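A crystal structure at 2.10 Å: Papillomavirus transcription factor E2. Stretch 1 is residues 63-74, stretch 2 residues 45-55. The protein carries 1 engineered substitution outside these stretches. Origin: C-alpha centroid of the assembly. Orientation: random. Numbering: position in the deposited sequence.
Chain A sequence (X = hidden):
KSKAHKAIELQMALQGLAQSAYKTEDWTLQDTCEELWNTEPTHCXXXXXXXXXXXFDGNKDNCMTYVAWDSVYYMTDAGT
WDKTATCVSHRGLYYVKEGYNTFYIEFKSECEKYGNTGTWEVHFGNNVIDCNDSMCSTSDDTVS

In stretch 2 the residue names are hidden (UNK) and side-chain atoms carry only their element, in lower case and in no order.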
# COMPACT_ATOMS: atom_id res chain seq x y z
N CYS A 63 34.70 -0.52 0.83
CA CYS A 63 33.68 -1.50 0.49
C CYS A 63 32.27 -0.92 0.24
O CYS A 63 31.60 -0.50 1.18
CB CYS A 63 33.60 -2.55 1.59
SG CYS A 63 32.18 -3.68 1.46
N MET A 64 31.84 -0.92 -1.01
CA MET A 64 30.51 -0.43 -1.36
C MET A 64 29.44 -1.50 -1.17
O MET A 64 29.67 -2.68 -1.40
CB MET A 64 30.47 0.06 -2.80
CG MET A 64 30.91 1.51 -2.98
SD MET A 64 29.79 2.66 -2.14
CE MET A 64 28.86 3.34 -3.56
N THR A 65 28.26 -1.07 -0.74
CA THR A 65 27.15 -1.97 -0.52
C THR A 65 26.00 -1.65 -1.47
O THR A 65 25.75 -0.49 -1.78
CB THR A 65 26.63 -1.89 0.92
OG1 THR A 65 27.60 -2.47 1.81
CG2 THR A 65 25.33 -2.66 1.06
N TYR A 66 25.33 -2.70 -1.95
CA TYR A 66 24.19 -2.54 -2.84
C TYR A 66 23.09 -3.49 -2.42
O TYR A 66 23.34 -4.48 -1.72
CB TYR A 66 24.55 -2.84 -4.29
CG TYR A 66 25.71 -2.03 -4.78
CD1 TYR A 66 27.02 -2.45 -4.56
CD2 TYR A 66 25.50 -0.80 -5.41
CE1 TYR A 66 28.08 -1.68 -4.94
CE2 TYR A 66 26.58 -0.02 -5.80
CZ TYR A 66 27.86 -0.47 -5.56
OH TYR A 66 28.94 0.29 -5.90
N VAL A 67 21.87 -3.20 -2.84
CA VAL A 67 20.75 -4.04 -2.48
C VAL A 67 20.25 -4.86 -3.65
O VAL A 67 19.92 -4.32 -4.71
CB VAL A 67 19.56 -3.20 -1.94
CG1 VAL A 67 18.37 -4.11 -1.63
CG2 VAL A 67 19.99 -2.45 -0.68
N ALA A 68 20.22 -6.17 -3.45
CA ALA A 68 19.73 -7.10 -4.45
C ALA A 68 18.36 -7.55 -3.94
O ALA A 68 18.26 -8.16 -2.88
CB ALA A 68 20.66 -8.30 -4.56
N TRP A 69 17.32 -7.23 -4.69
CA TRP A 69 15.96 -7.57 -4.29
C TRP A 69 15.57 -9.03 -4.55
O TRP A 69 15.70 -9.52 -5.67
CB TRP A 69 14.99 -6.63 -4.99
CG TRP A 69 15.34 -5.18 -4.76
CD1 TRP A 69 16.01 -4.35 -5.62
CD2 TRP A 69 15.08 -4.41 -3.58
NE1 TRP A 69 16.17 -3.11 -5.05
CE2 TRP A 69 15.61 -3.12 -3.80
CE3 TRP A 69 14.43 -4.69 -2.37
CZ2 TRP A 69 15.52 -2.11 -2.84
CZ3 TRP A 69 14.35 -3.68 -1.41
CH2 TRP A 69 14.89 -2.40 -1.66
N ASP A 70 15.11 -9.73 -3.52
CA ASP A 70 14.71 -11.13 -3.68
C ASP A 70 13.65 -11.25 -4.77
O ASP A 70 13.65 -12.20 -5.53
CB ASP A 70 14.14 -11.71 -2.38
CG ASP A 70 15.22 -12.10 -1.38
OD1 ASP A 70 16.39 -12.27 -1.79
OD2 ASP A 70 14.90 -12.27 -0.19
N SER A 71 12.77 -10.26 -4.84
CA SER A 71 11.71 -10.28 -5.83
C SER A 71 11.56 -8.95 -6.52
O SER A 71 11.40 -7.92 -5.88
CB SER A 71 10.39 -10.66 -5.16
OG SER A 71 10.49 -11.91 -4.51
N VAL A 72 11.61 -8.98 -7.85
CA VAL A 72 11.45 -7.77 -8.65
C VAL A 72 10.18 -7.90 -9.46
O VAL A 72 9.96 -8.91 -10.14
CB VAL A 72 12.64 -7.58 -9.61
CG1 VAL A 72 12.37 -6.40 -10.54
CG2 VAL A 72 13.92 -7.36 -8.80
N TYR A 73 9.33 -6.88 -9.38
CA TYR A 73 8.07 -6.86 -10.10
C TYR A 73 8.12 -5.82 -11.20
O TYR A 73 8.16 -4.62 -10.93
CB TYR A 73 6.90 -6.56 -9.16
CG TYR A 73 6.77 -7.53 -8.00
CD1 TYR A 73 7.76 -7.62 -7.03
CD2 TYR A 73 5.66 -8.37 -7.89
CE1 TYR A 73 7.66 -8.53 -5.98
CE2 TYR A 73 5.55 -9.29 -6.85
CZ TYR A 73 6.55 -9.36 -5.89
OH TYR A 73 6.47 -10.27 -4.86
N TYR A 74 8.13 -6.29 -12.44
CA TYR A 74 8.17 -5.39 -13.58
C TYR A 74 6.91 -5.61 -14.40
O TYR A 74 6.23 -6.63 -14.25
CB TYR A 74 9.42 -5.67 -14.43
CG TYR A 74 9.44 -7.04 -15.06
CD1 TYR A 74 8.94 -7.24 -16.35
CD2 TYR A 74 9.99 -8.14 -14.39
CE1 TYR A 74 8.99 -8.49 -16.96
CE2 TYR A 74 10.05 -9.41 -14.99
CZ TYR A 74 9.55 -9.57 -16.28
OH TYR A 74 9.62 -10.80 -16.91
N UNK A 45 8.47 -2.80 -8.66
CA UNK A 45 8.22 -2.93 -7.24
C UNK A 45 9.23 -4.00 -6.84
O UNK A 45 9.63 -4.82 -7.66
c UNK A 45 3.96 -0.20 -7.68
c UNK A 45 5.69 -1.19 -6.33
c UNK A 45 4.01 -1.29 -8.53
c UNK A 45 4.80 -0.15 -6.58
c UNK A 45 5.75 -2.29 -7.17
c UNK A 45 4.90 -2.33 -8.28
c UNK A 45 6.78 -3.37 -6.94
N UNK A 46 9.69 -3.96 -5.61
CA UNK A 46 10.65 -4.95 -5.17
C UNK A 46 10.55 -5.19 -3.68
O UNK A 46 10.23 -4.29 -2.91
c UNK A 46 12.07 -4.52 -5.56
c UNK A 46 12.43 -3.06 -5.26
n UNK A 46 12.18 0.17 -7.28
c UNK A 46 12.62 -0.76 -6.20
c UNK A 46 12.06 -2.15 -6.41
N UNK A 47 10.82 -6.42 -3.28
CA UNK A 47 10.75 -6.81 -1.90
C UNK A 47 11.88 -7.77 -1.60
O UNK A 47 12.43 -8.39 -2.51
c UNK A 47 9.40 -7.49 -1.60
c UNK A 47 8.21 -6.59 -1.84
c UNK A 47 6.47 -8.37 -2.30
n UNK A 47 5.12 -8.86 -1.92
c UNK A 47 6.91 -7.24 -1.38
N UNK A 48 12.21 -7.90 -0.32
CA UNK A 48 13.26 -8.81 0.08
C UNK A 48 14.65 -8.32 -0.25
O UNK A 48 15.43 -9.02 -0.90
N UNK A 49 14.97 -7.11 0.20
CA UNK A 49 16.29 -6.57 -0.05
C UNK A 49 17.37 -7.44 0.56
O UNK A 49 17.22 -7.95 1.68
N UNK A 50 18.45 -7.62 -0.19
CA UNK A 50 19.58 -8.43 0.26
C UNK A 50 20.85 -7.63 -0.02
O UNK A 50 21.01 -7.07 -1.10
n UNK A 50 19.38 -11.38 2.62
o UNK A 50 17.78 -11.44 1.03
c UNK A 50 19.62 -9.75 -0.52
c UNK A 50 20.00 -10.95 0.31
c UNK A 50 18.96 -11.28 1.35
N UNK A 51 21.74 -7.60 0.96
CA UNK A 51 22.99 -6.86 0.86
C UNK A 51 24.07 -7.50 -0.00
O UNK A 51 24.48 -8.64 0.24
c UNK A 51 23.60 -6.64 2.26
c UNK A 51 24.98 -6.00 2.17
o UNK A 51 22.74 -5.79 3.01
N UNK A 52 24.53 -6.75 -1.00
CA UNK A 52 25.61 -7.20 -1.86
C UNK A 52 26.81 -6.31 -1.57
O UNK A 52 26.70 -5.08 -1.62
c UNK A 52 26.49 -7.32 -4.21
c UNK A 52 24.17 -8.08 -3.71
c UNK A 52 25.25 -7.08 -3.35
N UNK A 53 27.94 -6.91 -1.23
CA UNK A 53 29.14 -6.14 -0.94
C UNK A 53 30.12 -6.20 -2.09
O UNK A 53 30.38 -7.27 -2.64
n UNK A 53 30.09 -6.63 3.72
c UNK A 53 29.78 -7.38 2.66
o UNK A 53 30.11 -8.57 2.57
c UNK A 53 29.02 -6.70 1.55
c UNK A 53 29.84 -6.68 0.30
N UNK A 54 30.67 -5.05 -2.45
CA UNK A 54 31.64 -4.98 -3.52
C UNK A 54 32.91 -4.33 -3.00
O UNK A 54 32.87 -3.26 -2.39
c UNK A 54 29.89 -4.80 -5.30
c UNK A 54 32.21 -4.02 -5.76
c UNK A 54 31.13 -4.15 -4.71
N UNK A 55 34.03 -5.00 -3.22
CA UNK A 55 35.33 -4.49 -2.79
C UNK A 55 36.10 -4.07 -4.03
O UNK A 55 36.40 -4.89 -4.89
c UNK A 55 36.11 -5.57 -2.04
c UNK A 55 34.07 -7.10 1.44
c UNK A 55 35.73 -5.67 0.45
c UNK A 55 35.40 -6.11 -0.82
c UNK A 55 33.73 -7.56 0.18
c UNK A 55 35.07 -6.16 1.58
o UNK A 55 33.43 -7.60 2.55
c UNK A 55 34.39 -7.06 -0.95

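Position 45 has seven side-chain carbons, one followed by a ring of six, with no heteroatom. Its CB lies 3.9 Å from Y73 CB, and the ring then leads away from stretch 1. This is phenylalanine, F45. Its backbone pairs twice with Y73: F45 N to Y73 O at 2.9 Å and Y73 N to F45 O at 2.7 Å.

Position 46 has four carbons in a row ending in nitrogen. One of its carbons sits over one face of the W69 indole, and the rest of the chain leads away. That is lysine, K46. Its CG is 3.4 Å from the centroid of the W69 five-membered ring, a CH-pi contact. K46 CA also approaches S71 O at 3.1 Å.

Position 47 has the same make-up, four carbons and a terminal nitrogen, on the other face of the sheet. A carbon near its end touches the Y73 hydroxyl. It too is lysine, K47. Its CE lies 3.2 Å from Y73 OH. The backbone gives a pair of hydrogen bonds, K47 N to S71 O at 3.1 Å and S71 N to K47 O at 3.0 Å.

Position 48 has no side-chain atoms. Its phi is positive, at 74°, which favours glycine. An ideal CB would fall 2.6 Å from D70 CB, a clash. The residue is glycine, G48. Its O accepts a hydrogen bond from D70 N at 2.7 Å.

Position 49 is also bare. An ideal CB here would be tight against V67 CG1 (3.1 Å) and W69 CZ3 (3.2 Å). It is glycine, G49, and its CA lies 3.5 Å from W69 CE3.

Position 50 has three carbons, the third carrying one oxygen and one nitrogen. This end lies near the D70 carboxylate. The chain length and amide end give glutamine, Q50. A68 N donates to Q50 O at 2.6 Å; the return bond, Q50 N to A68 O at 2.8 Å, is weak.

Position 51 has one carbon carrying an oxygen and a carbon. The outer carbon meets the T65 methyl. This is threonine, T51. Its CG2 is 3.5 Å from T65 CG2.

Position 52 has three carbons, branched at the first, and one branch packs on A68: valine, V52. Its CG2 lies 3.6 Å from A68 CB. V52 N donates to Y66 O at 2.7 Å, and Y66 N to V52 O at 2.8 Å.

Position 53 again has three carbons with an oxygen and a nitrogen on the third. Its CB lies 4.0 Å from C63 SG. It is glutamine, Q53.

Position 54 is another three-carbon branched side chain, touching the Y66 ring: valine, V54. Its CG2 is 3.6 Å from Y66 CE1. V54 N donates to M64 O at 2.8 Å.

Position 55 has one carbon, then a six-membered carbon ring bearing an oxygen. C63 SG sits over the ring face, 4.0 Å from its centroid. This is tyrosine, Y55.

The contact is an antiparallel backbone ladder that buries 1057 Å². Stretch 1 turns a corner at D70, where G48 faces it. V52 and V54 pack with Y66 and A68 on one face; K46 and G49 meet W69 on the other.

Stretch 2, residues 45-55: FKKGGQTVQVY
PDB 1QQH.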